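Local coordinates for protein hybrid kinase (Caulobacter vibrioides, PDB 6QRL) that binds the second messenger cyclic di-GMP through the pseudo-receiver domain described here and, as a whole, probably works as an ATP-dependent hybrid histidine kinase, at residues A[3-9]-A[106-111]; A[11-15]-A[56-60]; A[62-67]-A[87-93]. One frame throughout, in Å; residues are numbered along the deposited sequence.

Interaction 1 (A[3-9]-A[106-111]); sequences PLEGRNV and LVAQVL. With C2E (9,9'-[(2R,3R,3aS,5S,7aR,9R,10R,10aS,12S,14aR)-3,5,10,12-tetrahydroxy-5,12-dioxidooctahydro-2H,7H-difuro[3,2-d:3',2'-j][1,3,7,9,2,8]tetraoxadiphosphacyclododecine-2,9-diyl]bis(2-amino-1,9-dihydro-6H-purin-6-one)), chain C.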
loop_
_atom_site.group_PDB
_atom_site.type_symbol
_atom_site.label_atom_id
_atom_site.label_comp_id
_atom_site.label_asym_id
_atom_site.label_seq_id
_atom_site.Cartn_x
_atom_site.Cartn_y
_atom_site.Cartn_z
ATOM N N PRO A 3 15.850 -7.965 -2.192
ATOM C CA PRO A 3 15.910 -6.622 -1.608
ATOM C C PRO A 3 14.844 -6.365 -0.531
ATOM O O PRO A 3 14.997 -5.431 0.200
ATOM C CB PRO A 3 15.719 -5.706 -2.830
ATOM C CG PRO A 3 14.899 -6.552 -3.812
ATOM C CD PRO A 3 15.447 -7.949 -3.611
ATOM N N LEU A 4 13.796 -7.194 -0.451
ATOM C CA LEU A 4 12.734 -7.057 0.587
ATOM C C LEU A 4 12.900 -8.111 1.693
ATOM O O LEU A 4 11.915 -8.307 2.464
ATOM C CB LEU A 4 11.352 -7.192 -0.061
ATOM C CG LEU A 4 10.926 -6.072 -1.009
ATOM C CD1 LEU A 4 9.460 -6.242 -1.400
ATOM C CD2 LEU A 4 11.185 -4.696 -0.404
ATOM N N GLU A 5 14.052 -8.781 1.796
ATOM C CA GLU A 5 14.274 -9.768 2.896
ATOM C C GLU A 5 13.915 -9.114 4.247
ATOM O O GLU A 5 14.442 -8.057 4.555
ATOM C CB GLU A 5 15.697 -10.342 2.856
ATOM C CG GLU A 5 16.022 -11.323 3.988
ATOM C CD GLU A 5 15.192 -12.601 4.122
ATOM O OE1 GLU A 5 14.328 -12.883 3.238
ATOM O OE2 GLU A 5 15.411 -13.341 5.127
ATOM N N GLY A 6 13.010 -9.734 5.006
ATOM C CA GLY A 6 12.657 -9.325 6.378
ATOM C C GLY A 6 11.676 -8.162 6.382
ATOM O O GLY A 6 11.567 -7.510 7.452
ATOM N N ARG A 7 11.053 -7.839 5.234
ATOM C CA ARG A 7 10.057 -6.741 5.165
ATOM C C ARG A 7 8.647 -7.322 5.023
ATOM O O ARG A 7 8.477 -8.306 4.271
ATOM C CB ARG A 7 10.446 -5.756 4.065
ATOM C CG ARG A 7 11.619 -4.873 4.485
ATOM C CD ARG A 7 12.668 -4.674 3.415
ATOM N NE ARG A 7 13.907 -4.024 3.871
ATOM C CZ ARG A 7 14.005 -2.783 4.366
ATOM N NH1 ARG A 7 12.936 -2.012 4.497
ATOM N NH2 ARG A 7 15.185 -2.310 4.731
ATOM N N ASN A 8 7.689 -6.728 5.736
ATOM C CA ASN A 8 6.251 -7.078 5.669
ATOM C C ASN A 8 5.526 -6.077 4.766
ATOM O O ASN A 8 5.729 -4.868 4.918
ATOM C CB ASN A 8 5.659 -7.155 7.072
ATOM C CG ASN A 8 6.283 -8.253 7.898
ATOM O OD1 ASN A 8 6.440 -9.388 7.432
ATOM N ND2 ASN A 8 6.615 -7.922 9.135
ATOM N N VAL A 9 4.725 -6.580 3.829
ATOM C CA VAL A 9 3.966 -5.734 2.863
ATOM C C VAL A 9 2.557 -6.306 2.743
ATOM O O VAL A 9 2.445 -7.497 2.359
ATOM C CB VAL A 9 4.641 -5.686 1.482
ATOM C CG1 VAL A 9 3.945 -4.669 0.592
ATOM C CG2 VAL A 9 6.148 -5.440 1.562
ATOM N N LEU A 106 7.821 -1.539 -7.268
ATOM C CA LEU A 106 7.197 -1.983 -5.996
ATOM C C LEU A 106 8.275 -1.964 -4.903
ATOM O O LEU A 106 8.049 -1.346 -3.845
ATOM C CB LEU A 106 6.585 -3.376 -6.182
ATOM C CG LEU A 106 5.855 -3.932 -4.953
ATOM C CD1 LEU A 106 4.801 -4.962 -5.371
ATOM C CD2 LEU A 106 6.848 -4.541 -3.970
ATOM N N VAL A 107 9.425 -2.574 -5.181
ATOM C CA VAL A 107 10.566 -2.645 -4.225
ATOM C C VAL A 107 10.994 -1.228 -3.803
ATOM O O VAL A 107 11.124 -0.980 -2.601
ATOM C CB VAL A 107 11.730 -3.442 -4.849
ATOM C CG1 VAL A 107 13.006 -3.295 -4.045
ATOM C CG2 VAL A 107 11.343 -4.915 -5.009
ATOM N N ALA A 108 11.236 -0.320 -4.747
ATOM C CA ALA A 108 11.679 1.059 -4.452
ATOM C C ALA A 108 10.628 1.758 -3.578
ATOM O O ALA A 108 11.034 2.341 -2.584
ATOM C CB ALA A 108 11.947 1.817 -5.731
ATOM N N GLN A 109 9.319 1.673 -3.876
ATOM C CA GLN A 109 8.311 2.442 -3.090
ATOM C C GLN A 109 8.122 1.829 -1.688
ATOM O O GLN A 109 7.851 2.584 -0.749
ATOM C CB GLN A 109 6.997 2.560 -3.845
ATOM C CG GLN A 109 7.090 3.477 -5.060
ATOM C CD GLN A 109 7.555 4.872 -4.724
ATOM O OE1 GLN A 109 7.049 5.493 -3.786
ATOM N NE2 GLN A 109 8.527 5.368 -5.488
ATOM N N VAL A 110 8.292 0.519 -1.536
ATOM C CA VAL A 110 8.231 -0.139 -0.204
ATOM C C VAL A 110 9.466 0.260 0.614
ATOM O O VAL A 110 9.285 0.628 1.799
ATOM C CB VAL A 110 8.094 -1.662 -0.365
ATOM C CG1 VAL A 110 8.247 -2.356 0.976
ATOM C CG2 VAL A 110 6.756 -2.021 -1.027
ATOM N N LEU A 111 10.664 0.219 0.019
ATOM C CA LEU A 111 11.919 0.574 0.753
ATOM C C LEU A 111 11.898 2.038 1.207
ATOM O O LEU A 111 12.429 2.294 2.297
ATOM C CB LEU A 111 13.154 0.315 -0.114
ATOM C CG LEU A 111 13.448 -1.159 -0.388
ATOM C CD1 LEU A 111 14.830 -1.330 -1.024
ATOM C CD2 LEU A 111 13.349 -2.005 0.883
HETATM P P1 C2E C . 6.339 8.350 -13.820
HETATM O O2P C2E C . 5.248 7.610 -13.080
HETATM O O1P C2E C . 6.110 9.764 -14.259
HETATM O "O5'" C2E C . 7.565 8.419 -12.791
HETATM C "C5'" C2E C . 8.662 9.281 -13.097
HETATM C "C4'" C2E C . 9.650 9.161 -11.976
HETATM O "O4'" C2E C . 9.090 9.726 -10.776
HETATM C "C3'" C2E C . 9.996 7.734 -11.583
HETATM O "O3'" C2E C . 10.995 7.291 -12.519
HETATM C "C2'" C2E C . 10.455 7.895 -10.117
HETATM O "O2'" C2E C . 11.862 7.903 -9.999
HETATM C "C1'" C2E C . 9.830 9.228 -9.683
HETATM N N9 C2E C . 8.886 9.162 -8.567
HETATM C C8 C2E C . 8.694 10.149 -7.630
HETATM N N7 C2E C . 7.729 9.873 -6.785
HETATM C C5 C2E C . 7.239 8.643 -7.201
HETATM C C6 C2E C . 6.195 7.851 -6.669
HETATM O O6 C2E C . 5.445 8.102 -5.724
HETATM N N1 C2E C . 6.014 6.678 -7.400
HETATM C C2 C2E C . 6.755 6.295 -8.494
HETATM N N2 C2E C . 6.420 5.126 -9.062
HETATM N N3 C2E C . 7.743 7.037 -9.000
HETATM C C4 C2E C . 7.934 8.192 -8.307
HETATM P P11 C2E C . 10.952 5.738 -12.918
HETATM O O21 C2E C . 10.748 4.999 -11.630
HETATM O O11 C2E C . 12.160 5.441 -13.758
HETATM O O5A C2E C . 9.671 5.591 -13.869
HETATM C C5A C2E C . 9.693 6.056 -15.251
HETATM C C4A C2E C . 8.349 5.789 -15.882
HETATM O O4A C2E C . 8.200 4.367 -16.114
HETATM C C3A C2E C . 7.128 6.157 -15.044
HETATM O O3A C2E C . 6.887 7.569 -15.130
HETATM C C2A C2E C . 6.054 5.275 -15.675
HETATM O O2A C2E C . 5.500 5.682 -16.901
HETATM C C1A C2E C . 6.840 3.994 -15.957
HETATM N N91 C2E C . 6.728 3.066 -14.848
HETATM C C81 C2E C . 7.501 3.098 -13.715
HETATM N N71 C2E C . 7.160 2.193 -12.828
HETATM C C51 C2E C . 6.091 1.535 -13.421
HETATM C C61 C2E C . 5.328 0.453 -12.930
HETATM O O61 C2E C . 5.405 -0.088 -11.818
HETATM N N11 C2E C . 4.351 0.071 -13.855
HETATM C C21 C2E C . 4.147 0.643 -15.089
HETATM N N21 C2E C . 3.168 0.097 -15.829
HETATM N N31 C2E C . 4.847 1.679 -15.544
HETATM C C41 C2E C . 5.811 2.060 -14.671
HETATM O O HOH W 1 10.213 -1.768 3.783
#

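Interaction 2 (A[11-15]-A[56-60]); sequences IASPN and AALSG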
loop_
_atom_site.group_PDB
_atom_site.type_symbol
_atom_site.label_atom_id
_atom_site.label_comp_id
_atom_site.label_asym_id
_atom_site.label_seq_id
_atom_site.Cartn_x
_atom_site.Cartn_y
_atom_site.Cartn_z
ATOM N N ILE A 11 -1.254 -6.069 0.815
ATOM C CA ILE A 11 -1.948 -5.633 -0.438
ATOM C C ILE A 11 -3.448 -5.645 -0.146
ATOM O O ILE A 11 -3.980 -6.709 0.127
ATOM C CB ILE A 11 -1.554 -6.469 -1.680
ATOM C CG1 ILE A 11 -2.414 -6.112 -2.891
ATOM C CG2 ILE A 11 -1.558 -7.975 -1.416
ATOM C CD1 ILE A 11 -2.164 -4.694 -3.390
ATOM N N ALA A 12 -4.045 -4.463 -0.039
ATOM C CA ALA A 12 -5.504 -4.249 0.084
ATOM C C ALA A 12 -6.084 -4.002 -1.308
ATOM O O ALA A 12 -5.810 -2.958 -1.927
ATOM C CB ALA A 12 -5.772 -3.099 1.001
ATOM N N SER A 13 -6.830 -4.953 -1.834
ATOM C CA SER A 13 -7.466 -4.832 -3.166
ATOM C C SER A 13 -8.713 -5.694 -3.201
ATOM O O SER A 13 -8.677 -6.842 -2.746
ATOM C CB SER A 13 -6.534 -5.234 -4.281
ATOM O OG SER A 13 -7.231 -5.244 -5.517
ATOM N N PRO A 14 -9.803 -5.202 -3.824
ATOM C CA PRO A 14 -11.005 -6.018 -4.008
ATOM C C PRO A 14 -10.835 -6.990 -5.184
ATOM O O PRO A 14 -11.699 -7.769 -5.388
ATOM C CB PRO A 14 -12.086 -4.986 -4.347
ATOM C CG PRO A 14 -11.304 -3.850 -5.035
ATOM C CD PRO A 14 -9.942 -3.838 -4.372
ATOM N N ASN A 15 -9.739 -6.877 -5.946
ATOM C CA ASN A 15 -9.488 -7.673 -7.180
ATOM C C ASN A 15 -8.596 -8.879 -6.847
ATOM O O ASN A 15 -7.455 -8.670 -6.420
ATOM C CB ASN A 15 -8.843 -6.762 -8.231
ATOM C CG ASN A 15 -8.692 -7.398 -9.592
ATOM O OD1 ASN A 15 -8.019 -8.414 -9.754
ATOM N ND2 ASN A 15 -9.213 -6.708 -10.585
ATOM N N ALA A 56 -6.348 1.860 -5.569
ATOM C CA ALA A 56 -7.282 2.998 -5.771
ATOM C C ALA A 56 -8.678 2.505 -6.179
ATOM O O ALA A 56 -9.635 3.299 -6.094
ATOM C CB ALA A 56 -6.765 3.981 -6.792
ATOM N N ALA A 57 -8.835 1.262 -6.628
ATOM C CA ALA A 57 -10.171 0.652 -6.792
ATOM C C ALA A 57 -10.998 0.755 -5.493
ATOM O O ALA A 57 -12.219 0.690 -5.598
ATOM C CB ALA A 57 -10.016 -0.779 -7.227
ATOM N N LEU A 58 -10.376 0.921 -4.321
ATOM C CA LEU A 58 -11.101 1.062 -3.028
ATOM C C LEU A 58 -11.594 2.487 -2.780
ATOM O O LEU A 58 -12.276 2.655 -1.779
ATOM C CB LEU A 58 -10.196 0.652 -1.867
ATOM C CG LEU A 58 -9.845 -0.832 -1.854
ATOM C CD1 LEU A 58 -8.692 -1.111 -0.904
ATOM C CD2 LEU A 58 -11.059 -1.654 -1.500
ATOM N N SER A 59 -11.246 3.460 -3.619
ATOM C CA SER A 59 -11.698 4.869 -3.490
ATOM C C SER A 59 -13.234 4.908 -3.494
ATOM O O SER A 59 -13.837 4.013 -4.097
ATOM C CB SER A 59 -11.157 5.709 -4.628
ATOM O OG SER A 59 -9.726 5.614 -4.703
ATOM N N GLY A 60 -13.823 5.934 -2.872
ATOM C CA GLY A 60 -15.230 6.316 -3.057
ATOM C C GLY A 60 -15.508 6.759 -4.494
ATOM O O GLY A 60 -14.587 6.925 -5.296
#

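Interaction 3 (A[62-67]-A[87-93]); sequences RGALKP and RLKAAGF. With SO4 (sulfate ion), chain D.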
loop_
_atom_site.group_PDB
_atom_site.type_symbol
_atom_site.label_atom_id
_atom_site.label_comp_id
_atom_site.label_asym_id
_atom_site.label_seq_id
_atom_site.Cartn_x
_atom_site.Cartn_y
_atom_site.Cartn_z
ATOM N N ARG A 62 -16.281 9.511 -5.873
ATOM C CA ARG A 62 -15.653 10.826 -6.154
ATOM C C ARG A 62 -14.133 10.774 -5.905
ATOM O O ARG A 62 -13.490 11.825 -6.051
ATOM C CB ARG A 62 -16.312 11.891 -5.273
ATOM C CG ARG A 62 -17.679 12.368 -5.758
ATOM C CD ARG A 62 -17.757 13.884 -5.682
ATOM N NE ARG A 62 -18.752 14.458 -4.768
ATOM C CZ ARG A 62 -18.758 14.386 -3.430
ATOM N NH1 ARG A 62 -17.838 13.711 -2.767
ATOM N NH2 ARG A 62 -19.728 14.982 -2.752
ATOM N N GLY A 63 -13.575 9.613 -5.553
ATOM C CA GLY A 63 -12.119 9.383 -5.499
ATOM C C GLY A 63 -11.502 9.608 -4.122
ATOM O O GLY A 63 -10.251 9.578 -4.065
ATOM N N ALA A 64 -12.283 9.765 -3.041
ATOM C CA ALA A 64 -11.771 9.830 -1.642
ATOM C C ALA A 64 -11.121 8.504 -1.242
ATOM O O ALA A 64 -11.728 7.462 -1.448
ATOM C CB ALA A 64 -12.843 10.175 -0.637
ATOM N N LEU A 65 -9.910 8.563 -0.695
ATOM C CA LEU A 65 -9.138 7.374 -0.281
ATOM C C LEU A 65 -8.230 7.841 0.857
ATOM O O LEU A 65 -7.327 8.666 0.572
ATOM C CB LEU A 65 -8.329 6.878 -1.487
ATOM C CG LEU A 65 -8.136 5.367 -1.682
ATOM C CD1 LEU A 65 -6.708 5.044 -2.065
ATOM C CD2 LEU A 65 -8.633 4.500 -0.548
ATOM N N LYS A 66 -8.477 7.368 2.073
ATOM C CA LYS A 66 -7.729 7.806 3.280
ATOM C C LYS A 66 -6.704 6.730 3.615
ATOM O O LYS A 66 -7.054 5.613 3.983
ATOM C CB LYS A 66 -8.643 8.023 4.490
ATOM C CG LYS A 66 -10.029 8.561 4.190
ATOM C CD LYS A 66 -10.046 10.022 3.746
ATOM C CE LYS A 66 -11.412 10.468 3.255
ATOM N NZ LYS A 66 -11.311 11.582 2.281
ATOM N N PRO A 67 -5.405 7.054 3.576
ATOM C CA PRO A 67 -4.389 6.135 4.064
ATOM C C PRO A 67 -4.488 6.128 5.593
ATOM O O PRO A 67 -4.712 7.164 6.205
ATOM C CB PRO A 67 -3.116 6.785 3.506
ATOM C CG PRO A 67 -3.394 8.258 3.602
ATOM C CD PRO A 67 -4.852 8.368 3.212
ATOM N N ARG A 87 -3.767 15.112 -4.618
ATOM C CA ARG A 87 -4.790 14.845 -3.588
ATOM C C ARG A 87 -4.378 13.667 -2.696
ATOM O O ARG A 87 -4.573 13.743 -1.481
ATOM C CB ARG A 87 -6.113 14.523 -4.279
ATOM C CG ARG A 87 -7.233 14.195 -3.304
ATOM C CD ARG A 87 -8.542 13.970 -4.045
ATOM N NE ARG A 87 -9.611 13.708 -3.083
ATOM C CZ ARG A 87 -10.858 13.377 -3.415
ATOM N NH1 ARG A 87 -11.193 13.221 -4.689
ATOM N NH2 ARG A 87 -11.749 13.151 -2.463
ATOM N N LEU A 88 -3.825 12.610 -3.280
ATOM C CA LEU A 88 -3.481 11.377 -2.520
ATOM C C LEU A 88 -2.242 11.651 -1.661
ATOM O O LEU A 88 -2.221 11.196 -0.499
ATOM C CB LEU A 88 -3.264 10.219 -3.501
ATOM C CG LEU A 88 -4.543 9.735 -4.185
ATOM C CD1 LEU A 88 -4.254 8.909 -5.415
ATOM C CD2 LEU A 88 -5.349 8.911 -3.228
ATOM N N LYS A 89 -1.273 12.411 -2.180
ATOM C CA LYS A 89 -0.120 12.848 -1.347
ATOM C C LYS A 89 -0.614 13.731 -0.192
ATOM O O LYS A 89 -0.180 13.475 0.926
ATOM C CB LYS A 89 0.970 13.512 -2.183
ATOM C CG LYS A 89 1.588 12.601 -3.240
ATOM C CD LYS A 89 2.466 11.494 -2.682
ATOM C CE LYS A 89 3.732 12.011 -2.034
ATOM N NZ LYS A 89 4.659 12.600 -3.028
ATOM N N ALA A 90 -1.533 14.668 -0.425
ATOM C CA ALA A 90 -2.106 15.548 0.631
ATOM C C ALA A 90 -2.850 14.713 1.667
ATOM O O ALA A 90 -2.831 15.096 2.831
ATOM C CB ALA A 90 -3.033 16.584 0.036
ATOM N N ALA A 91 -3.516 13.630 1.255
ATOM C CA ALA A 91 -4.207 12.695 2.171
ATOM C C ALA A 91 -3.182 11.919 3.034
ATOM O O ALA A 91 -3.571 11.383 4.052
ATOM C CB ALA A 91 -5.103 11.783 1.375
ATOM N N GLY A 92 -1.915 11.832 2.640
ATOM C CA GLY A 92 -0.859 11.195 3.454
ATOM C C GLY A 92 -0.196 9.976 2.797
ATOM O O GLY A 92 0.598 9.304 3.456
ATOM N N PHE A 93 -0.528 9.631 1.560
ATOM C CA PHE A 93 0.161 8.528 0.846
ATOM C C PHE A 93 1.639 8.876 0.618
ATOM O O PHE A 93 1.974 10.000 0.261
ATOM C CB PHE A 93 -0.539 8.221 -0.469
ATOM C CG PHE A 93 -1.736 7.326 -0.291
ATOM C CD1 PHE A 93 -1.570 5.953 -0.148
ATOM C CD2 PHE A 93 -3.013 7.843 -0.328
ATOM C CE1 PHE A 93 -2.668 5.119 -0.010
ATOM C CE2 PHE A 93 -4.111 7.006 -0.203
ATOM C CZ PHE A 93 -3.938 5.650 -0.032
HETATM S S SO4 D . -16.488 9.770 -2.202
HETATM O O1 SO4 D . -16.434 11.028 -1.508
HETATM O O2 SO4 D . -17.635 9.751 -3.078
HETATM O O3 SO4 D . -15.292 9.629 -3.003
HETATM O O4 SO4 D . -16.591 8.693 -1.248
HETATM O O HOH W 2 -14.872 12.945 -2.595
#

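Interaction 1 (A[3-9]-A[106-111])
A leucine methyl lies over one face of an arginine guanidinium here: L111 CD2 is 3.6 Å from R7 CZ. The two residues sit at the exposed edge of a contact in the receiver fold, where the last helix, 103-111, packs across the entry to the first strand, 8-12. Ahead of that strand, a type II turn from L4 to R7, closed by R7 N to L4 O at 2.9 Å, brings L4 and R7 onto the same helix. L4 makes most of the apolar contacts. L4 CD2 reaches L111 CD2 at 3.7 Å and V110 CG1 at 4.0 Å, while L4 CD1 meets L106 CD2 at 4.0 Å. Deeper in, V9 CG2 touches V110 CG1 at 3.8 Å, and V110 goes on to L53 in the neighbouring strand. Q109, which takes no part in this packing, belongs to the cyclic di-GMP pocket. The polar link is indirect: a water accepts from R7 NH1 at 2.8 Å and donates to V110 O at 3.2 Å.

Interaction 2 (A[11-15]-A[56-60])
L58 and P14 give up most of the surface in this small contact, with A57 adding a lesser share. L58, in its mt rotamer, spreads its two methyls over different neighbours. L58 CD1 goes to the end of strand 8-12, 3.6 Å from A12 O and 4.0 Å from A12 CB, whereas L58 CD2 rests 3.8 Å from P14 CD. P14 is met at a second ring atom, its CG lying 4.0 Å from A57 CB. Both alanine and leucine are presented by a short 3-10 turn, 56-58, which S59 closes: its N and OG both bond to A56 O, at 3.0 and 2.7 Å. On the other side S13 OG accepts from N15 N at 3.0 Å, an ST turn leading into N15, the N-cap of helix 16-28. The same S13 OG is bonded to D55 OD2, and A57 N to D55 OD1, so the predicted phosphoacceptor, unmodified here, ties the two loops together. S13 and P14 appear to occupy the positions where canonical receivers carry an acidic, metal-binding pair. Two loops meeting beside D55 at the end of strand 51-55 outline the phosphorylation site of a receiver domain, here in a pseudo-receiver form.

Interaction 3 (A[62-67]-A[87-93])
R87 stretches out fully, with all its chi angles near 180°, and so carries its guanidinium from helix 85-91 to the backbone at 62-64. R87 NH1 donates to R62 O at 3.0 Å, and G63 C lies over one face of the guanidinium, 3.7 Å from that nitrogen. At G63, phi is positive, and a CB would come within 3.4 Å of R87 NH1. A sulfate, probably from the crystallisation liquor, accepts from A64 N (to O3, 3.0 Å) and R62 N (to O2, 3.1 Å); a water links its O1 to R87 NH2.

Further along, L65 has both chi angles between wells, yet its CD1 packs 3.5 Å from F93 CZ and its CB 4.0 Å from L88 CD2. F93, with chi1 in m, turns its ring face to P67, whose CB stands 3.7 Å above the ring centroid, only 6° off the normal: a CH-pi contact. P67 CG also approaches A91 O at 3.2 Å. The helix ends in a Schellman motif at G92, where positive phi turns the chain toward F93. This is the receiver fold's packing of helix 85-91, which follows strand 73-77, here against an irregular crossover where canonical receivers have a helix.

Overall arrangement
Along the chain, interaction 1 closes a loop that contains both others, and interactions 2 and 3 follow in series. Strand 8-12 is shared: interaction 1 uses its start and interaction 2 its end, with centres about 20 Å apart on opposite sides of the chain's centre. Interactions 2 and 3, with centres about 13 Å apart, touch directly, S59 OG lying 3.4 Å from L65 CG, so the loop beside D55 joins the packing on helix 85-91. Interactions 1 and 3 come near bound cyclic di-GMP: Q109 NE2 lies 3.4 Å from C2E N1, while the F93 side chain is about 8 Å from a bound ligand and that of L88 about 6 Å from that of ligand-binding Y96.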